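Local coordinates for ribosome biogenesis GTPase A (Thermotoga maritima, PDB 3CNO), which binds guanine nucleotides and probably acts as a GTPase required for a late step in assembly of the 50S ribosomal subunit, at residues 28-33 with 53-58. Residues are numbered along the deposited sequence; the frame is centred on the assembly and turned at random.
Sequences VRDARA and LNKVDI. With GDP (guanosine-5'-diphosphate), chain B.
D30 OD2 is gripped by R32 NH2 at 2.8 Å and by a water that also accepts a bond from K55 NZ. The K55 side chain crosses that of D30 at about a right angle, its CD 3.6 Å from D30 OD2. The other oxygen, D30 OD1, takes two N-H groups: R32 NE on its syn side and, closing an Asx turn, R32 N on its anti side. R32 thus meets the carboxylate side-on, a bend at its third torsion (chi3 -69°) bringing NE and NH2 back to one oxygen each. I58 CD1 sits over the centre of the guanidinium, 3.5 Å from R32 CZ, and a second water links R32 NH1 to I58 O. With R32 cut back to alanine, D30 would probably lose its paired charge and be held less firmly, by the Asx-turn N-H and the water, and the I58 methyl would lose its flat partner.

Next to this network, the ends of strands 24-30 and 48-54 pair in parallel: N54 N bonds to R29 O, and A31 N to N54 O, both at 2.9 Å. A31 CB then packs against L53 CB and V56 CG1. N54-K55-V56-D57 is the NKxD guanine-recognition motif. D57 OD1 accepts from guanine N1 at 2.8 Å and OD2 from N2, while K55, extended beyond CG, runs along the base to place NZ 3.1 Å from the ribose O4' of GDP. K55 NZ also bonds to N109 O, and N54 ND2 to T110 O, tying the motif to the phosphate-binding loop.

R32 NH1 and NH2 reach V235 O and A236 O at the end of helix 224-236. Strand 24-30 lies between strands 48-54 and 101-106 in the central sheet; helix 61-72 packs on A31, L53 and V56, and helix 112-120 on V28 and N54.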
# COMPACT_ATOMS: atom_id res chain seq x y z
N VAL A 28 -5.06 3.98 5.17
CA VAL A 28 -4.80 2.68 4.57
C VAL A 28 -3.42 2.64 3.95
O VAL A 28 -3.20 3.18 2.86
CB VAL A 28 -5.88 2.28 3.53
CG1 VAL A 28 -5.60 0.86 2.99
CG2 VAL A 28 -7.28 2.37 4.13
N ARG A 29 -2.49 2.02 4.67
CA ARG A 29 -1.11 1.89 4.21
C ARG A 29 -0.90 0.46 3.72
O ARG A 29 -1.67 -0.44 4.08
CB ARG A 29 -0.12 2.19 5.34
CG ARG A 29 -0.36 3.47 6.12
CD ARG A 29 0.85 3.77 6.95
NE ARG A 29 0.65 4.89 7.86
CZ ARG A 29 1.61 5.41 8.63
NH1 ARG A 29 2.84 4.91 8.60
NH2 ARG A 29 1.35 6.43 9.44
N ASP A 30 0.13 0.27 2.89
CA ASP A 30 0.59 -1.07 2.55
C ASP A 30 1.55 -1.54 3.63
O ASP A 30 2.56 -0.88 3.89
CB ASP A 30 1.27 -1.09 1.17
CG ASP A 30 1.48 -2.50 0.63
OD1 ASP A 30 2.00 -3.36 1.36
OD2 ASP A 30 1.14 -2.75 -0.55
N ALA A 31 1.24 -2.68 4.25
CA ALA A 31 2.06 -3.26 5.33
C ALA A 31 3.52 -3.52 4.92
O ALA A 31 4.41 -3.55 5.78
CB ALA A 31 1.41 -4.55 5.89
N ARG A 32 3.76 -3.69 3.62
CA ARG A 32 5.12 -3.93 3.12
C ARG A 32 5.98 -2.66 3.10
O ARG A 32 7.20 -2.75 3.11
CB ARG A 32 5.08 -4.55 1.73
CG ARG A 32 4.27 -5.82 1.67
CD ARG A 32 4.08 -6.29 0.24
NE ARG A 32 3.21 -5.39 -0.51
CZ ARG A 32 3.00 -5.48 -1.82
NH1 ARG A 32 3.62 -6.41 -2.53
NH2 ARG A 32 2.19 -4.60 -2.42
N ALA A 33 5.33 -1.50 3.08
CA ALA A 33 6.04 -0.22 3.12
C ALA A 33 5.24 0.88 3.87
O ALA A 33 4.67 1.78 3.24
CB ALA A 33 6.42 0.22 1.69
N LEU A 53 -2.59 -1.19 8.53
CA LEU A 53 -1.58 -1.87 7.72
C LEU A 53 -2.27 -2.99 6.93
O LEU A 53 -2.65 -4.01 7.51
CB LEU A 53 -0.43 -2.41 8.60
CG LEU A 53 0.34 -1.44 9.53
CD1 LEU A 53 1.44 -2.14 10.33
CD2 LEU A 53 0.90 -0.21 8.78
N ASN A 54 -2.46 -2.76 5.63
CA ASN A 54 -3.21 -3.66 4.73
C ASN A 54 -2.31 -4.61 3.95
O ASN A 54 -1.10 -4.40 3.87
CB ASN A 54 -4.03 -2.84 3.73
CG ASN A 54 -5.24 -3.60 3.21
OD1 ASN A 54 -5.74 -4.52 3.85
ND2 ASN A 54 -5.72 -3.21 2.03
N LYS A 55 -2.92 -5.63 3.36
CA LYS A 55 -2.23 -6.61 2.51
C LYS A 55 -1.23 -7.43 3.30
O LYS A 55 -0.16 -7.78 2.80
CB LYS A 55 -1.57 -5.94 1.29
CG LYS A 55 -2.49 -5.02 0.51
CD LYS A 55 -1.90 -4.61 -0.82
CE LYS A 55 -2.91 -3.78 -1.62
NZ LYS A 55 -2.32 -3.37 -2.90
N VAL A 56 -1.58 -7.75 4.55
CA VAL A 56 -0.69 -8.56 5.40
C VAL A 56 -0.47 -9.96 4.83
O VAL A 56 0.53 -10.59 5.15
CB VAL A 56 -1.15 -8.62 6.90
CG1 VAL A 56 -0.92 -7.29 7.58
CG2 VAL A 56 -2.58 -9.07 7.05
N ASP A 57 -1.38 -10.41 3.98
CA ASP A 57 -1.29 -11.69 3.29
C ASP A 57 -0.11 -11.82 2.32
O ASP A 57 0.34 -12.92 2.02
CB ASP A 57 -2.59 -11.97 2.51
CG ASP A 57 -2.91 -10.87 1.47
OD1 ASP A 57 -2.95 -9.68 1.85
OD2 ASP A 57 -3.14 -11.19 0.28
N ILE A 58 0.37 -10.68 1.81
CA ILE A 58 1.48 -10.71 0.85
C ILE A 58 2.75 -10.03 1.39
O ILE A 58 3.72 -9.81 0.65
CB ILE A 58 1.07 -10.17 -0.55
CG1 ILE A 58 0.54 -8.73 -0.45
CG2 ILE A 58 0.06 -11.11 -1.21
CD1 ILE A 58 0.51 -7.99 -1.79
PB GDP B . -7.27 1.58 -4.10
O1B GDP B . -8.75 1.81 -3.95
O2B GDP B . -6.61 2.07 -2.82
O3B GDP B . -6.65 2.39 -5.21
O3A GDP B . -6.93 0.02 -4.30
PA GDP B . -7.90 -1.21 -4.65
O1A GDP B . -8.91 -1.53 -3.58
O2A GDP B . -8.52 -1.03 -6.01
O5' GDP B . -6.83 -2.39 -4.68
C5' GDP B . -5.68 -2.27 -5.51
C4' GDP B . -5.15 -3.66 -5.82
O4' GDP B . -4.75 -4.32 -4.62
C3' GDP B . -6.20 -4.55 -6.46
O3' GDP B . -5.53 -5.35 -7.45
C2' GDP B . -6.69 -5.42 -5.34
O2' GDP B . -7.20 -6.65 -5.88
C1' GDP B . -5.45 -5.55 -4.47
N9 GDP B . -5.67 -5.67 -3.01
C8 GDP B . -6.42 -4.88 -2.22
N7 GDP B . -6.36 -5.29 -0.92
C5 GDP B . -5.55 -6.36 -0.87
C6 GDP B . -5.05 -7.29 0.17
O6 GDP B . -5.39 -7.15 1.37
N1 GDP B . -4.22 -8.27 -0.20
C2 GDP B . -3.84 -8.45 -1.49
N2 GDP B . -3.00 -9.47 -1.78
N3 GDP B . -4.26 -7.65 -2.49
C4 GDP B . -5.10 -6.61 -2.25
O HOH W 1 -0.26 -1.54 -2.32
O HOH W 2 5.08 -8.88 -1.73